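Local coordinates for rutinosidase (Aspergillus niger, PDB 6I1A), which acts as a rutinosidase, a secreted glycoside hydrolase of family 5, and probably also as an exo-1,3-beta-glucosidase, at residues S35-L40 with A340-N345; W304-T309 with K355-Y360. All blocks are in the same frame, centred on the assembly; numbering follows the deposited sequence.

Contact 1: S35-L40 with A340-N345. With NAG (2-acetamido-2-deoxy-beta-D-glucopyranose), chain G; EDO (1,2-ethanediol), chain M; EDO (1,2-ethanediol), chain U.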
loop_
_atom_site.group_PDB
_atom_site.type_symbol
_atom_site.label_atom_id
_atom_site.label_comp_id
_atom_site.label_asym_id
_atom_site.label_seq_id
_atom_site.Cartn_x
_atom_site.Cartn_y
_atom_site.Cartn_z
ATOM N N SER A 35 3.048 18.711 -18.301
ATOM C CA SER A 35 4.323 19.452 -18.089
ATOM C C SER A 35 5.533 18.528 -18.128
ATOM O O SER A 35 6.558 18.933 -18.681
ATOM C CB SER A 35 4.275 20.208 -16.813
ATOM O OG SER A 35 4.258 19.381 -15.661
ATOM N N THR A 36 5.478 17.317 -17.580
ATOM C CA THR A 36 6.682 16.483 -17.441
ATOM C C THR A 36 7.125 15.852 -18.754
ATOM O O THR A 36 8.269 15.395 -18.861
ATOM C CB THR A 36 6.400 15.424 -16.378
ATOM O OG1 THR A 36 5.205 14.724 -16.733
ATOM C CG2 THR A 36 6.243 16.063 -15.029
ATOM N N ILE A 37 6.226 15.682 -19.733
ATOM C CA ILE A 37 6.544 14.834 -20.910
ATOM C C ILE A 37 7.531 15.511 -21.875
ATOM O O ILE A 37 8.334 14.855 -22.522
ATOM C CB ILE A 37 5.233 14.439 -21.632
ATOM C CG1 ILE A 37 4.439 13.571 -20.654
ATOM C CG2 ILE A 37 5.556 13.741 -22.947
ATOM C CD1 ILE A 37 3.029 13.186 -21.147
ATOM N N ASP A 38 7.431 16.839 -22.007
ATOM C CA ASP A 38 8.239 17.620 -22.993
ATOM C C ASP A 38 8.526 18.971 -22.305
ATOM O O ASP A 38 7.657 19.856 -22.218
ATOM C CB ASP A 38 7.551 17.725 -24.334
ATOM C CG ASP A 38 8.316 18.460 -25.418
ATOM O OD1 ASP A 38 9.168 19.274 -25.071
ATOM O OD2 ASP A 38 7.994 18.249 -26.589
ATOM N N SER A 39 9.733 19.119 -21.753
ATOM C CA SER A 39 10.098 20.333 -20.972
ATOM C C SER A 39 10.198 21.558 -21.898
ATOM O O SER A 39 9.806 22.606 -21.424
ATOM C CB SER A 39 11.447 20.107 -20.247
ATOM O OG SER A 39 11.337 18.973 -19.396
ATOM N N LEU A 40 10.715 21.387 -23.105
ATOM C CA LEU A 40 10.914 22.563 -24.008
ATOM C C LEU A 40 9.534 23.093 -24.380
ATOM O O LEU A 40 9.286 24.305 -24.199
ATOM C CB LEU A 40 11.691 22.147 -25.240
ATOM C CG LEU A 40 11.886 23.246 -26.283
ATOM C CD1 LEU A 40 12.468 24.500 -25.638
ATOM C CD2 LEU A 40 12.802 22.730 -27.386
ATOM N N ALA A 340 5.482 6.546 -25.530
ATOM C CA ALA A 340 6.281 6.354 -26.745
ATOM C C ALA A 340 7.414 7.379 -26.833
ATOM O O ALA A 340 8.573 6.942 -27.140
ATOM C CB ALA A 340 5.377 6.494 -27.948
ATOM N N LYS A 341 7.129 8.636 -26.616
ATOM C CA LYS A 341 8.075 9.736 -26.877
ATOM C C LYS A 341 8.041 10.660 -25.684
ATOM O O LYS A 341 7.009 11.216 -25.371
ATOM C CB LYS A 341 7.624 10.429 -28.166
ATOM C CG LYS A 341 8.716 10.945 -29.053
ATOM C CD LYS A 341 8.179 10.973 -30.458
ATOM C CE LYS A 341 9.206 11.416 -31.423
ATOM N NZ LYS A 341 8.552 12.050 -32.569
ATOM N N PHE A 342 9.186 10.880 -25.019
ATOM C CA PHE A 342 9.268 11.636 -23.784
ATOM C C PHE A 342 10.617 12.339 -23.746
ATOM O O PHE A 342 11.647 11.612 -23.867
ATOM C CB PHE A 342 9.121 10.669 -22.617
ATOM C CG PHE A 342 8.955 11.289 -21.269
ATOM C CD1 PHE A 342 10.036 11.931 -20.657
ATOM C CD2 PHE A 342 7.805 11.148 -20.508
ATOM C CE1 PHE A 342 9.914 12.454 -19.393
ATOM C CE2 PHE A 342 7.702 11.637 -19.238
ATOM C CZ PHE A 342 8.743 12.316 -18.665
ATOM N N THR A 343 10.608 13.658 -23.669
ATOM C CA THR A 343 11.893 14.434 -23.622
ATOM C C THR A 343 12.025 15.227 -22.343
ATOM O O THR A 343 13.099 15.945 -22.202
ATOM C CB THR A 343 12.057 15.302 -24.853
ATOM O OG1 THR A 343 10.935 16.178 -24.832
ATOM C CG2 THR A 343 12.135 14.460 -26.093
ATOM N N GLY A 344 11.142 15.090 -21.372
ATOM C CA GLY A 344 11.175 15.773 -20.090
ATOM C C GLY A 344 12.488 15.526 -19.372
ATOM O O GLY A 344 12.909 14.372 -19.279
ATOM N N ASN A 345 13.076 16.568 -18.834
ATOM C CA ASN A 345 14.434 16.397 -18.247
ATOM C C ASN A 345 14.393 16.640 -16.757
ATOM O O ASN A 345 15.488 16.857 -16.135
ATOM C CB ASN A 345 15.387 17.264 -19.049
ATOM C CG ASN A 345 15.069 18.731 -18.911
ATOM O OD1 ASN A 345 14.305 19.140 -18.061
ATOM N ND2 ASN A 345 15.695 19.525 -19.730
HETATM C C1 NAG G . 15.474 20.973 -19.641
HETATM C C2 NAG G . 16.787 21.696 -19.302
HETATM C C3 NAG G . 16.564 23.184 -19.393
HETATM C C4 NAG G . 16.054 23.545 -20.742
HETATM C C5 NAG G . 14.743 22.774 -20.899
HETATM C C6 NAG G . 14.002 23.032 -22.189
HETATM C C7 NAG G . 18.086 20.371 -17.705
HETATM C C8 NAG G . 18.927 19.941 -18.864
HETATM N N2 NAG G . 17.149 21.334 -17.906
HETATM O O3 NAG G . 17.815 23.825 -19.104
HETATM O O4 NAG G . 15.735 24.980 -20.811
HETATM O O5 NAG G . 15.122 21.376 -20.903
HETATM O O6 NAG G . 14.903 22.826 -23.283
HETATM O O7 NAG G . 18.173 19.775 -16.642
HETATM C C1 EDO M . 8.545 21.427 -17.247
HETATM O O1 EDO M . 9.789 21.832 -17.811
HETATM C C2 EDO M . 8.664 20.022 -16.766
HETATM O O2 EDO M . 9.142 19.073 -17.687
HETATM C C1 EDO U . 5.643 11.381 -14.225
HETATM O O1 EDO U . 6.166 12.526 -13.555
HETATM C C2 EDO U . 6.046 11.267 -15.679
HETATM O O2 EDO U . 5.252 12.068 -16.601
HETATM O O HOH W 1 9.179 15.509 -27.045
HETATM O O HOH W 2 12.027 18.749 -23.632
#
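Ile37 CA lies over one face of the Phe342 ring, offset toward the rim, 3.9 Å from the ring centroid and 17° off the normal, in a CH-pi contact. Trp358 stacks on the other face. Gly344 O and an ethanediol oxygen lie in the ring plane at the edge. The same ethanediol oxygen shares a hydrogen bond with Thr36 OG1. Thr36 O approaches the ring obliquely, 3.1 Å from Phe342 CZ. Ile37 CG1 reaches Phe342 CE2, and the two side chains cross at about a right angle.

Backbone bonds join the segments beside the ring. Thr343 N donates to Ile37 O at 2.8 Å. Gly344 N adds a weak bond to the same oxygen. Gly344 has no side chain, which lets the backbones come close: its CA makes a C-H...O contact to Thr36 O at 3.2 Å. Asp38 CA and Gly344 CA are 4.5 Å apart.

The turn leading into helix 39-45, after strand 22-26, packs here on the loop after strand 334-337, the neighbouring strand of a family 5 TIM barrel.

Asp38 is the N-cap of helix 39-45. Its OD1 accepts from Phe41 N, and its OD2 forms a salt bridge with Arg70. CG stands anti to the backbone N (chi1 -178°), and the side chain runs beside that of Thr343, pointing the same way. One water bridges Asp38 OD2 and Thr343 OG1, weakly on the aspartate side. A second joins Thr343 OG1 to Leu40 N.

Ser39 OG accepts from Asn345 N at 3.0 Å and donates to O2 of another ethanediol, which also bonds to Ser35 O. Asn345 ND2 is linked covalently to C1 of an N-acetylglucosamine. The sugar leans back over the helix start, with its C6 3.6 Å from Leu40 CA.

Contact 2: W304-T309 with K355-Y360; sequences WAIQAT and KDYWCY. With EDO (1,2-ethanediol), chain L.
Ala305 and Gln307 hold the Trp358 indole in the tight part of this contact. Ala305 CB sits over one face of the six-membered ring, 3.6 Å from its centroid, in a CH-pi contact displaced toward the rim. Its nearest ring atom is Trp358 CZ3. At the indole edge, Trp358 NE1 donates to Gln307 OE1 at 2.8 Å. The bond is nearly straight (168°) and uses a lone pair in the carbonyl plane. The amide and indole planes stand 88° apart. Gln307 CG stands anti to the backbone N (chi1 -178°) and the chain stays extended beyond it, which carries the amide out to the indole edge. OE1 takes a second hydrogen bond from Gln354 NE2, which further fixes the amide.

The Tyr357 side is looser but also buried. Ile306 CD1 comes to the edge of the phenol ring, 4.1 Å from Tyr357 CD2, while Ile306 CG1 lies 3.7 Å from Tyr357 O. Gln307 N is buried here without a polar partner. Tyr357 OH is bonded to Gln351 O.

The contact joins the C-terminal end of barrel strand 299-308 to the short helix 355-358. Tyr337 OH, from strand 334-337, bonds to both Ile306 N and Tyr357 O. Helix 317-331 packs against Ile306 and Tyr357 through Arg317.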
loop_
_atom_site.group_PDB
_atom_site.type_symbol
_atom_site.label_atom_id
_atom_site.label_comp_id
_atom_site.label_asym_id
_atom_site.label_seq_id
_atom_site.Cartn_x
_atom_site.Cartn_y
_atom_site.Cartn_z
ATOM N N TRP A 304 2.367 1.882 -17.146
ATOM C CA TRP A 304 3.458 1.575 -16.196
ATOM C C TRP A 304 4.721 2.211 -16.716
ATOM O O TRP A 304 4.818 2.601 -17.896
ATOM C CB TRP A 304 3.630 0.056 -15.982
ATOM C CG TRP A 304 4.265 -0.646 -17.149
ATOM C CD1 TRP A 304 3.781 -0.854 -18.400
ATOM C CD2 TRP A 304 5.600 -1.220 -17.140
ATOM N NE1 TRP A 304 4.691 -1.569 -19.151
ATOM C CE2 TRP A 304 5.816 -1.795 -18.412
ATOM C CE3 TRP A 304 6.596 -1.310 -16.158
ATOM C CZ2 TRP A 304 6.993 -2.487 -18.697
ATOM C CZ3 TRP A 304 7.761 -2.006 -16.449
ATOM C CH2 TRP A 304 7.921 -2.549 -17.711
ATOM N N ALA A 305 5.718 2.334 -15.835
ATOM C CA ALA A 305 7.045 2.813 -16.195
ATOM C C ALA A 305 8.022 2.328 -15.149
ATOM O O ALA A 305 7.617 1.980 -14.067
ATOM C CB ALA A 305 7.072 4.309 -16.375
ATOM N N ILE A 306 9.324 2.379 -15.477
ATOM C CA ILE A 306 10.391 1.780 -14.609
ATOM C C ILE A 306 11.012 2.763 -13.640
ATOM O O ILE A 306 11.890 2.300 -12.865
ATOM C CB ILE A 306 11.475 1.098 -15.457
ATOM C CG1 ILE A 306 12.218 2.070 -16.337
ATOM C CG2 ILE A 306 10.910 -0.068 -16.188
ATOM C CD1 ILE A 306 13.556 1.482 -16.837
ATOM N N GLN A 307 10.687 4.051 -13.604
ATOM C CA GLN A 307 11.312 4.941 -12.614
ATOM C C GLN A 307 10.940 4.495 -11.212
ATOM O O GLN A 307 9.739 4.298 -10.876
ATOM C CB GLN A 307 10.929 6.389 -12.829
ATOM C CG GLN A 307 11.639 7.302 -11.809
ATOM C CD GLN A 307 11.226 8.745 -11.848
ATOM O OE1 GLN A 307 10.736 9.255 -12.874
ATOM N NE2 GLN A 307 11.437 9.444 -10.741
ATOM N N ALA A 308 11.977 4.294 -10.379
ATOM C CA ALA A 308 11.822 4.012 -8.934
ATOM C C ALA A 308 11.849 5.279 -8.077
ATOM O O ALA A 308 12.181 6.373 -8.554
ATOM C CB ALA A 308 12.933 3.067 -8.536
ATOM N N THR A 309 11.462 5.153 -6.809
ATOM C CA THR A 309 11.438 6.296 -5.892
ATOM C C THR A 309 12.869 6.693 -5.515
ATOM O O THR A 309 13.154 7.905 -5.455
ATOM C CB THR A 309 10.578 5.983 -4.676
ATOM O OG1 THR A 309 9.217 5.755 -5.100
ATOM C CG2 THR A 309 10.601 7.129 -3.685
ATOM N N LYS A 355 13.559 11.535 -18.975
ATOM C CA LYS A 355 13.642 11.036 -20.335
ATOM C C LYS A 355 14.438 9.738 -20.482
ATOM O O LYS A 355 14.205 9.004 -21.426
ATOM C CB LYS A 355 14.124 12.097 -21.318
ATOM C CG LYS A 355 15.559 12.559 -21.099
ATOM C CD LYS A 355 16.024 13.587 -22.098
ATOM C CE LYS A 355 17.407 14.117 -21.760
ATOM N NZ LYS A 355 18.350 12.999 -21.470
ATOM N N ASP A 356 15.350 9.436 -19.559
ATOM C CA ASP A 356 16.105 8.175 -19.623
ATOM C C ASP A 356 15.246 6.949 -19.255
ATOM O O ASP A 356 15.621 5.854 -19.645
ATOM C CB ASP A 356 17.306 8.272 -18.664
ATOM C CG ASP A 356 18.312 9.362 -19.061
ATOM O OD1 ASP A 356 18.572 9.479 -20.250
ATOM O OD2 ASP A 356 18.731 10.076 -18.170
ATOM N N TYR A 357 14.127 7.140 -18.529
ATOM C CA TYR A 357 13.329 6.033 -17.966
ATOM C C TYR A 357 11.919 6.006 -18.565
ATOM O O TYR A 357 11.300 4.959 -18.399
ATOM C CB TYR A 357 13.220 6.143 -16.441
ATOM C CG TYR A 357 14.594 6.117 -15.766
ATOM C CD1 TYR A 357 15.295 7.287 -15.552
ATOM C CD2 TYR A 357 15.170 4.909 -15.385
ATOM C CE1 TYR A 357 16.543 7.259 -14.926
ATOM C CE2 TYR A 357 16.420 4.860 -14.781
ATOM C CZ TYR A 357 17.080 6.037 -14.567
ATOM O OH TYR A 357 18.311 5.967 -13.940
ATOM N N TRP A 358 11.450 7.058 -19.208
ATOM C CA TRP A 358 10.028 7.178 -19.662
ATOM C C TRP A 358 9.875 7.197 -21.183
ATOM O O TRP A 358 8.713 7.324 -21.623
ATOM C CB TRP A 358 9.402 8.412 -19.031
ATOM C CG TRP A 358 9.225 8.379 -17.560
ATOM C CD1 TRP A 358 10.178 8.630 -16.633
ATOM C CD2 TRP A 358 8.018 8.114 -16.848
ATOM N NE1 TRP A 358 9.628 8.547 -15.374
ATOM C CE2 TRP A 358 8.283 8.200 -15.477
ATOM C CE3 TRP A 358 6.719 7.748 -17.260
ATOM C CZ2 TRP A 358 7.306 8.003 -14.499
ATOM C CZ3 TRP A 358 5.758 7.561 -16.296
ATOM C CH2 TRP A 358 6.017 7.685 -14.940
ATOM N N CYS A 359 10.941 7.074 -21.979
ATOM C CA CYS A 359 10.861 7.148 -23.451
ATOM C C CYS A 359 10.997 5.783 -24.052
ATOM O O CYS A 359 12.117 5.209 -24.117
ATOM C CB CYS A 359 11.906 8.094 -23.989
ATOM S SG CYS A 359 11.688 8.319 -25.768
ATOM N N TYR A 360 9.919 5.178 -24.485
ATOM C CA TYR A 360 9.988 3.820 -25.024
ATOM C C TYR A 360 10.810 3.755 -26.314
ATOM O O TYR A 360 11.456 2.769 -26.577
ATOM C CB TYR A 360 8.591 3.257 -25.260
ATOM C CG TYR A 360 8.524 1.767 -25.272
ATOM C CD1 TYR A 360 8.465 1.047 -24.098
ATOM C CD2 TYR A 360 8.615 1.037 -26.446
ATOM C CE1 TYR A 360 8.370 -0.329 -24.089
ATOM C CE2 TYR A 360 8.521 -0.346 -26.470
ATOM C CZ TYR A 360 8.381 -1.051 -25.275
ATOM O OH TYR A 360 8.266 -2.416 -25.238
HETATM C C1 EDO L . 7.636 -4.907 -27.297
HETATM O O1 EDO L . 8.346 -3.745 -27.393
HETATM C C2 EDO L . 8.420 -6.070 -26.867
HETATM O O2 EDO L . 7.516 -7.173 -26.631
#

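From the N terminus the chain reaches 35-40, then 304-309, 340-345 and 355-360. Contact 1 closes a long loop of 299 residues that holds most of the barrel. Contact 2 closes a short one of 45 residues. The segments alternate, so the two loops cross and neither contains the other. Contact 1 ties the loop after strand 22-26 to the loop after strand 334-337. Contact 2 ties strand 299-308 to helix 355-358. Their centres lie about 12 Å apart. Trp358 is common ground, packed between the two. The backbone oxygens Phe342 O and Gly344 O also pack on Lys355 CB.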